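Side-chain contacts in Cwp19 (Clostridioides difficile, PDB 5OQ3), which probably hydrolyses bonds in bacterial cell-wall peptidoglycan, the part described here being its TIM-barrel glycoside hydrolase domain: residues A[162-167]-A[206-211]; A[211-214]-A[218-221]; A[244-249]-A[276-281]. One frame throughout, in Å; residues are numbered along the deposited sequence.

In the fold
Followed from the N terminus, the chain first runs through barrel strands 27-32, 68-74 and 118-123 and the small hairpin 151-160 before reaching contact 1. Here the start of helix 165-181 meets Y208 of helix 202-208, closing a loop that holds strand 186-189. G211 is shared with contact 2, which joins the N-cap loop 211-214 to residues 218-221 of helix 214-236; contacts 1 and 2 also touch, G163 packing on N221. That helix leads to strand 241-244, whose end opens contact 3 and meets helix 275-280, closing the loop that carries helix 267-270. No contact nests within or crosses another. The centres of contacts 2 and 3 are about 17 Å apart.

Contact 1 (A[162-167]-A[206-211]); sequences PGLPEV and QKYGKG
The phenol ring of Y208 is covered over one face by P165 and over the opposite face by the aliphatic chain of K207, its own neighbour in sequence. P165 CD stands 3.8 Å from the ring centroid and only 17° off the ring normal, which identifies a CH-pi contact. P165 CG adds to it, coming within 3.8 Å of Y208 CE1, so that an edge of the pyrrolidine ring rests on the CE1-CZ side of the aromatic one. Beyond the other face K207 CG lies 3.7 Å above the ring plane, again displaced toward the rim. Two further neighbours approach obliquely: L164 CD2, 3.7 Å from Y208 CE2, and the carbonyl G163 O, a looser 4.1 Å from Y208 CD2. With its CG anti to the carbonyl carbon (chi1 -60°), Y208 projects from helix 202-208, comes from the opposite direction to the proline and presents a ring face to it.

In the TIM barrel the two helices flank strand 186-189 along the chain: 165-181 leads into it, and 202-208 lies in the connection from it to helix 214-236. L164 occupies the N-cap of helix 165-181, and P165 is its first helical residue, a place where proline's lack of an N-H costs no helical bond. The backbone bond from V167 N to L164 O, at 3.0 Å, is weak. Behind the touching residues, the segment is tied down by G163 N bonding D161 OD1 and P162 O receiving R168 NH2, while P162 packs on Y126, Y194 and F199.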
loop_
_atom_site.group_PDB
_atom_site.type_symbol
_atom_site.label_atom_id
_atom_site.label_comp_id
_atom_site.label_asym_id
_atom_site.label_seq_id
_atom_site.Cartn_x
_atom_site.Cartn_y
_atom_site.Cartn_z
ATOM N N PRO A 162 0.089 -4.197 -16.514
ATOM C CA PRO A 162 -0.455 -2.841 -16.323
ATOM C C PRO A 162 -0.808 -2.126 -17.622
ATOM O O PRO A 162 -1.554 -1.104 -17.563
ATOM C CB PRO A 162 0.663 -2.131 -15.554
ATOM C CG PRO A 162 1.509 -3.218 -14.955
ATOM C CD PRO A 162 1.434 -4.342 -15.943
ATOM N N GLY A 163 -0.283 -2.594 -18.753
ATOM C CA GLY A 163 -0.533 -1.957 -20.023
ATOM C C GLY A 163 -1.778 -2.351 -20.763
ATOM O O GLY A 163 -2.048 -1.746 -21.800
ATOM N N LEU A 164 -2.570 -3.291 -20.246
ATOM C CA LEU A 164 -3.782 -3.699 -20.930
ATOM C C LEU A 164 -4.952 -2.916 -20.406
ATOM O O LEU A 164 -5.231 -2.928 -19.180
ATOM C CB LEU A 164 -4.030 -5.195 -20.756
ATOM C CG LEU A 164 -3.064 -6.108 -21.536
ATOM C CD1 LEU A 164 -3.256 -7.537 -21.124
ATOM C CD2 LEU A 164 -3.272 -5.953 -23.038
ATOM N N PRO A 165 -5.756 -2.363 -21.328
ATOM C CA PRO A 165 -6.935 -1.693 -20.839
ATOM C C PRO A 165 -7.890 -2.623 -20.055
ATOM O O PRO A 165 -8.533 -2.172 -19.086
ATOM C CB PRO A 165 -7.599 -1.170 -22.122
ATOM C CG PRO A 165 -6.521 -1.119 -23.139
ATOM C CD PRO A 165 -5.498 -2.118 -22.773
ATOM N N GLU A 166 -8.004 -3.887 -20.449
ATOM C CA GLU A 166 -8.883 -4.795 -19.704
ATOM C C GLU A 166 -8.379 -5.044 -18.283
ATOM O O GLU A 166 -9.181 -5.307 -17.393
ATOM C CB GLU A 166 -9.070 -6.163 -20.438
ATOM C CG GLU A 166 -9.971 -6.047 -21.647
ATOM C CD GLU A 166 -10.218 -7.356 -22.371
ATOM O OE1 GLU A 166 -9.705 -8.424 -21.971
ATOM O OE2 GLU A 166 -10.971 -7.307 -23.360
ATOM N N VAL A 167 -7.067 -5.065 -18.105
ATOM C CA VAL A 167 -6.508 -5.262 -16.786
ATOM C C VAL A 167 -6.848 -4.056 -15.898
ATOM O O VAL A 167 -7.333 -4.242 -14.776
ATOM C CB VAL A 167 -4.997 -5.508 -16.829
ATOM C CG1 VAL A 167 -4.352 -5.289 -15.455
ATOM C CG2 VAL A 167 -4.668 -6.912 -17.313
ATOM N N GLN A 206 3.521 -2.879 -28.436
ATOM C CA GLN A 206 3.304 -2.757 -29.884
ATOM C C GLN A 206 1.865 -2.428 -30.216
ATOM O O GLN A 206 1.579 -1.668 -31.140
ATOM C CB GLN A 206 3.755 -4.029 -30.594
ATOM C CG GLN A 206 5.245 -4.214 -30.644
ATOM C CD GLN A 206 5.634 -5.484 -31.377
ATOM O OE1 GLN A 206 6.130 -6.407 -30.772
ATOM N NE2 GLN A 206 5.367 -5.545 -32.678
ATOM N N LYS A 207 0.938 -3.014 -29.481
ATOM C CA LYS A 207 -0.477 -2.813 -29.772
ATOM C C LYS A 207 -1.005 -1.479 -29.293
ATOM O O LYS A 207 -1.825 -0.857 -29.966
ATOM C CB LYS A 207 -1.314 -3.933 -29.137
ATOM C CG LYS A 207 -2.784 -3.870 -29.530
ATOM C CD LYS A 207 -3.514 -5.156 -29.268
ATOM C CE LYS A 207 -4.998 -4.993 -29.547
ATOM N NZ LYS A 207 -5.227 -4.970 -31.007
ATOM N N TYR A 208 -0.540 -1.012 -28.135
ATOM C CA TYR A 208 -1.139 0.175 -27.482
ATOM C C TYR A 208 -0.207 1.357 -27.325
ATOM O O TYR A 208 -0.695 2.466 -27.074
ATOM C CB TYR A 208 -1.679 -0.207 -26.099
ATOM C CG TYR A 208 -2.737 -1.271 -26.101
ATOM C CD1 TYR A 208 -4.011 -0.991 -26.496
ATOM C CD2 TYR A 208 -2.429 -2.604 -25.791
ATOM C CE1 TYR A 208 -4.996 -1.946 -26.511
ATOM C CE2 TYR A 208 -3.401 -3.572 -25.809
ATOM C CZ TYR A 208 -4.676 -3.239 -26.196
ATOM O OH TYR A 208 -5.619 -4.218 -26.259
ATOM N N GLY A 209 1.075 1.187 -27.551
ATOM C CA GLY A 209 2.075 2.214 -27.204
ATOM C C GLY A 209 2.262 3.401 -28.138
ATOM O O GLY A 209 2.893 4.381 -27.779
ATOM N N LYS A 210 1.726 3.306 -29.334
ATOM C CA LYS A 210 1.794 4.419 -30.298
ATOM C C LYS A 210 3.210 4.881 -30.606
ATOM O O LYS A 210 3.427 5.986 -31.071
ATOM C CB LYS A 210 0.953 5.651 -29.841
ATOM C CG LYS A 210 -0.499 5.493 -29.412
ATOM C CD LYS A 210 -1.373 5.359 -30.551
ATOM C CE LYS A 210 -2.834 5.347 -30.180
ATOM N NZ LYS A 210 -3.528 4.810 -31.385
ATOM N N GLY A 211 4.194 4.007 -30.371
ATOM C CA GLY A 211 5.577 4.346 -30.653
ATOM C C GLY A 211 6.229 5.255 -29.628
ATOM O O GLY A 211 7.333 5.729 -29.826
#

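Contact 2 (A[211-214]-A[218-221]); sequences GQNK and RREN
R218 meets K214 through both backbone and side chain. Its N donates to K214 O over 2.9 Å, with an N-H...O angle of 157°, the i to i+4 bond of a helical turn. R218 CG also lies 3.4 Å from K214 O, so the arginine stem passes close to the same carbonyl. From there the two chains run side by side in the same direction. R218 is extended from CG to NE, whereas K214 bends at chi3 (70°), which lays its CE over one face of the guanidinium, 3.8 Å from R218 NH2. K214 NZ lies 4.2 Å from R218 NH2, and the same R218 NH2 forms a salt bridge with D201 OD1, whose negative charge would probably offset the nearby positive ones.

R219 turns its guanidinium toward N213, yet R219 NH1 is 4.5 Å from N213 OD1, too far to bond. N216 connects the two instead: its N is capped by N213 OD1, and its OD1 accepts from R219 NH1. The arginine is further held by a cation-pi contact with Y268. Further along, N221 ND2 bonds Y194 OH.

With N213 at the N-cap and its side chain accepting a first-turn N-H, this is a classic asparagine-capped helix start, here that of the TIM-barrel helix 214-236 between strands 186-189 and 241-244.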
loop_
_atom_site.group_PDB
_atom_site.type_symbol
_atom_site.label_atom_id
_atom_site.label_comp_id
_atom_site.label_asym_id
_atom_site.label_seq_id
_atom_site.Cartn_x
_atom_site.Cartn_y
_atom_site.Cartn_z
ATOM N N GLY A 211 4.194 4.007 -30.371
ATOM C CA GLY A 211 5.577 4.346 -30.653
ATOM C C GLY A 211 6.229 5.255 -29.628
ATOM O O GLY A 211 7.333 5.729 -29.826
ATOM N N GLN A 212 5.520 5.527 -28.540
ATOM C CA GLN A 212 6.029 6.371 -27.432
ATOM C C GLN A 212 7.229 5.713 -26.794
ATOM O O GLN A 212 7.331 4.501 -26.788
ATOM C CB GLN A 212 4.893 6.570 -26.390
ATOM C CG GLN A 212 5.244 7.468 -25.228
ATOM C CD GLN A 212 4.083 7.764 -24.338
ATOM O OE1 GLN A 212 3.120 6.956 -24.232
ATOM N NE2 GLN A 212 4.143 8.913 -23.650
ATOM N N ASN A 213 8.122 6.524 -26.216
ATOM C CA ASN A 213 9.168 6.000 -25.356
ATOM C C ASN A 213 8.529 4.983 -24.416
ATOM O O ASN A 213 7.551 5.267 -23.716
ATOM C CB ASN A 213 9.755 7.164 -24.562
ATOM C CG ASN A 213 10.790 6.735 -23.582
ATOM O OD1 ASN A 213 10.465 6.261 -22.497
ATOM N ND2 ASN A 213 12.027 6.825 -23.966
ATOM N N LYS A 214 9.098 3.787 -24.383
ATOM C CA LYS A 214 8.439 2.705 -23.703
ATOM C C LYS A 214 8.344 2.908 -22.194
ATOM O O LYS A 214 7.338 2.568 -21.578
ATOM C CB LYS A 214 9.105 1.361 -23.998
ATOM C CG LYS A 214 8.353 0.159 -23.400
ATOM C CD LYS A 214 8.767 -1.195 -23.977
ATOM C CE LYS A 214 10.135 -1.610 -23.569
ATOM N NZ LYS A 214 10.470 -2.850 -24.363
ATOM N N ARG A 218 5.032 3.045 -19.870
ATOM C CA ARG A 218 4.805 2.244 -18.672
ATOM C C ARG A 218 4.422 3.142 -17.484
ATOM O O ARG A 218 3.488 2.808 -16.735
ATOM C CB ARG A 218 6.070 1.440 -18.304
ATOM C CG ARG A 218 6.330 0.270 -19.255
ATOM C CD ARG A 218 7.531 -0.474 -18.829
ATOM N NE ARG A 218 7.725 -1.681 -19.636
ATOM C CZ ARG A 218 8.870 -2.325 -19.735
ATOM N NH1 ARG A 218 9.947 -1.871 -19.128
ATOM N NH2 ARG A 218 8.919 -3.422 -20.477
ATOM N N ARG A 219 5.105 4.276 -17.305
ATOM C CA ARG A 219 4.698 5.214 -16.263
ATOM C C ARG A 219 3.253 5.689 -16.442
ATOM O O ARG A 219 2.486 5.759 -15.461
ATOM C CB ARG A 219 5.700 6.387 -16.116
ATOM C CG ARG A 219 6.995 6.042 -15.386
ATOM C CD ARG A 219 7.970 7.232 -15.363
ATOM N NE ARG A 219 8.683 7.445 -16.613
ATOM C CZ ARG A 219 9.809 6.832 -16.953
ATOM N NH1 ARG A 219 10.373 7.121 -18.107
ATOM N NH2 ARG A 219 10.356 5.949 -16.126
ATOM N N GLU A 220 2.894 5.971 -17.688
ATOM C CA GLU A 220 1.544 6.403 -17.960
ATOM C C GLU A 220 0.503 5.307 -17.730
ATOM O O GLU A 220 -0.611 5.603 -17.341
ATOM C CB GLU A 220 1.423 7.010 -19.339
ATOM C CG GLU A 220 0.058 7.658 -19.590
ATOM C CD GLU A 220 -0.333 8.861 -18.731
ATOM O OE1 GLU A 220 -1.529 9.227 -18.713
ATOM O OE2 GLU A 220 0.483 9.443 -18.075
ATOM N N ASN A 221 0.851 4.058 -17.971
ATOM C CA ASN A 221 -0.047 2.970 -17.671
ATOM C C ASN A 221 -0.462 2.963 -16.200
ATOM O O ASN A 221 -1.600 2.712 -15.839
ATOM C CB ASN A 221 0.595 1.607 -18.021
ATOM C CG ASN A 221 0.762 1.395 -19.502
ATOM O OD1 ASN A 221 0.015 1.919 -20.315
ATOM N ND2 ASN A 221 1.717 0.557 -19.865
#

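Contact 3 (A[244-249]-A[276-281]); sequences VSPAGI and RAWIKQ
W278 and V244 carry this contact, their side chains crossing at about a right angle. The indole arrives with the outer end of its six-membered ring, and V244 meets it with one methyl branch: CG1 is 3.4 Å from W278 CZ3, tight for two carbons, and 3.8 Å from W278 CH2. The approach is oblique to the ring. V244 CB follows at 4.0 Å from CZ3 of W278, so the valine's branch point takes part as well as its tip. A chi1 of 179° sets V244 CG1 anti to the backbone N, and this is the branch that is turned to the tryptophan. P246, two residues on, brings its ring to the same corner of the indole, with CB 4.0 Å from W278 CZ3, likewise at a slant. CZ3 is thus the atom on which both partners converge.

Between them S245 has its CB directed away from the helix, and its OG bonds V288 O and Q290 NE2 instead. The three residues alternate: V244 and P246 direct their CB atoms to W278 while S245 directs its own the other way. The indole also touches V222 and L226 of helix 214-236 and meets F193, with the ring planes at about 55°. Its one polar atom, W278 NE1, has a weak hydrogen bond to N223 OD1. All three touching residues are buried, and the contact is wholly apolar.

V244 ends strand 241-244, and its backbone pairs with Y286 and V288. A strand end whose side chain faces outward onto the following helix, here 275-280, is the beta-alpha packing typical of the TIM barrel, near the C-terminal end of strand 241-244.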
loop_
_atom_site.group_PDB
_atom_site.type_symbol
_atom_site.label_atom_id
_atom_site.label_comp_id
_atom_site.label_asym_id
_atom_site.label_seq_id
_atom_site.Cartn_x
_atom_site.Cartn_y
_atom_site.Cartn_z
ATOM N N VAL A 244 -1.964 6.455 -2.148
ATOM C CA VAL A 244 -0.948 5.500 -2.530
ATOM C C VAL A 244 0.276 5.749 -1.684
ATOM O O VAL A 244 0.660 6.888 -1.415
ATOM C CB VAL A 244 -0.591 5.666 -4.059
ATOM C CG1 VAL A 244 0.490 4.704 -4.491
ATOM C CG2 VAL A 244 -1.830 5.530 -4.908
ATOM N N SER A 245 0.915 4.628 -1.333
ATOM C CA SER A 245 2.161 4.636 -0.606
ATOM C C SER A 245 3.293 4.081 -1.475
ATOM O O SER A 245 3.497 2.859 -1.526
ATOM C CB SER A 245 2.045 3.816 0.678
ATOM O OG SER A 245 3.217 3.789 1.442
ATOM N N PRO A 246 4.038 4.964 -2.180
ATOM C CA PRO A 246 5.172 4.543 -2.992
ATOM C C PRO A 246 6.437 4.429 -2.160
ATOM O O PRO A 246 6.520 4.870 -0.995
ATOM C CB PRO A 246 5.264 5.656 -4.014
ATOM C CG PRO A 246 4.959 6.866 -3.175
ATOM C CD PRO A 246 3.876 6.427 -2.195
ATOM N N ALA A 247 7.435 3.859 -2.807
ATOM C CA ALA A 247 8.766 3.850 -2.218
ATOM C C ALA A 247 9.241 5.313 -1.964
ATOM O O ALA A 247 8.772 6.280 -2.583
ATOM C CB ALA A 247 9.726 3.138 -3.140
ATOM N N GLY A 248 10.192 5.436 -1.055
ATOM C CA GLY A 248 10.565 6.726 -0.509
ATOM C C GLY A 248 11.429 7.645 -1.368
ATOM O O GLY A 248 11.547 8.841 -1.054
ATOM N N ILE A 249 12.042 7.096 -2.415
ATOM C CA ILE A 249 12.797 7.884 -3.376
ATOM C C ILE A 249 12.069 7.797 -4.741
ATOM O O ILE A 249 11.795 6.706 -5.262
ATOM C CB ILE A 249 14.260 7.413 -3.503
ATOM C CG1 ILE A 249 15.017 7.711 -2.201
ATOM C CG2 ILE A 249 14.950 8.075 -4.697
ATOM C CD1 ILE A 249 16.352 7.023 -2.107
ATOM N N ARG A 276 5.629 12.046 -8.687
ATOM C CA ARG A 276 5.461 13.470 -8.988
ATOM C C ARG A 276 4.310 13.702 -9.933
ATOM O O ARG A 276 3.555 14.655 -9.749
ATOM C CB ARG A 276 6.765 14.053 -9.522
ATOM C CG ARG A 276 6.576 15.479 -9.997
ATOM C CD ARG A 276 7.877 16.129 -10.445
ATOM N NE ARG A 276 8.727 16.377 -9.300
ATOM C CZ ARG A 276 9.977 16.813 -9.377
ATOM N NH1 ARG A 276 10.535 17.053 -10.558
ATOM N NH2 ARG A 276 10.676 17.045 -8.287
ATOM N N ALA A 277 4.194 12.903 -10.986
ATOM C CA ALA A 277 3.071 13.060 -11.905
ATOM C C ALA A 277 1.761 12.853 -11.196
ATOM O O ALA A 277 0.763 13.542 -11.494
ATOM C CB ALA A 277 3.229 12.042 -13.069
ATOM N N TRP A 278 1.666 11.883 -10.311
ATOM C CA TRP A 278 0.433 11.619 -9.606
ATOM C C TRP A 278 0.013 12.856 -8.831
ATOM O O TRP A 278 -1.168 13.203 -8.771
ATOM C CB TRP A 278 0.574 10.459 -8.633
ATOM C CG TRP A 278 1.123 9.198 -9.164
ATOM C CD1 TRP A 278 1.222 8.784 -10.460
ATOM C CD2 TRP A 278 1.627 8.137 -8.360
ATOM N NE1 TRP A 278 1.819 7.566 -10.526
ATOM C CE2 TRP A 278 2.053 7.127 -9.237
ATOM C CE3 TRP A 278 1.762 7.939 -6.967
ATOM C CZ2 TRP A 278 2.652 5.958 -8.774
ATOM C CZ3 TRP A 278 2.332 6.793 -6.524
ATOM C CH2 TRP A 278 2.741 5.792 -7.401
ATOM N N ILE A 279 0.957 13.480 -8.180
ATOM C CA ILE A 279 0.709 14.670 -7.380
ATOM C C ILE A 279 0.322 15.834 -8.263
ATOM O O ILE A 279 -0.706 16.496 -8.022
ATOM C CB ILE A 279 1.934 14.992 -6.483
ATOM C CG1 ILE A 279 2.147 13.904 -5.437
ATOM C CG2 ILE A 279 1.807 16.372 -5.833
ATOM C CD1 ILE A 279 3.489 13.935 -4.779
ATOM N N LYS A 280 1.073 16.077 -9.312
ATOM C CA LYS A 280 0.836 17.245 -10.133
ATOM C C LYS A 280 -0.462 17.170 -10.881
ATOM O O LYS A 280 -1.099 18.184 -11.102
ATOM C CB LYS A 280 2.047 17.493 -11.024
ATOM C CG LYS A 280 3.339 17.752 -10.200
ATOM C CD LYS A 280 3.504 19.160 -9.657
ATOM C CE LYS A 280 2.795 19.470 -8.357
ATOM N NZ LYS A 280 2.519 20.947 -8.302
ATOM N N GLN A 281 -0.856 15.977 -11.309
ATOM C CA GLN A 281 -2.129 15.760 -12.027
ATOM C C GLN A 281 -3.322 15.465 -11.099
ATOM O O GLN A 281 -4.457 15.330 -11.559
ATOM C CB GLN A 281 -1.982 14.652 -13.049
ATOM C CG GLN A 281 -1.016 15.010 -14.153
ATOM C CD GLN A 281 -0.817 13.868 -15.131
ATOM O OE1 GLN A 281 -1.786 13.218 -15.551
ATOM N NE2 GLN A 281 0.463 13.598 -15.487
#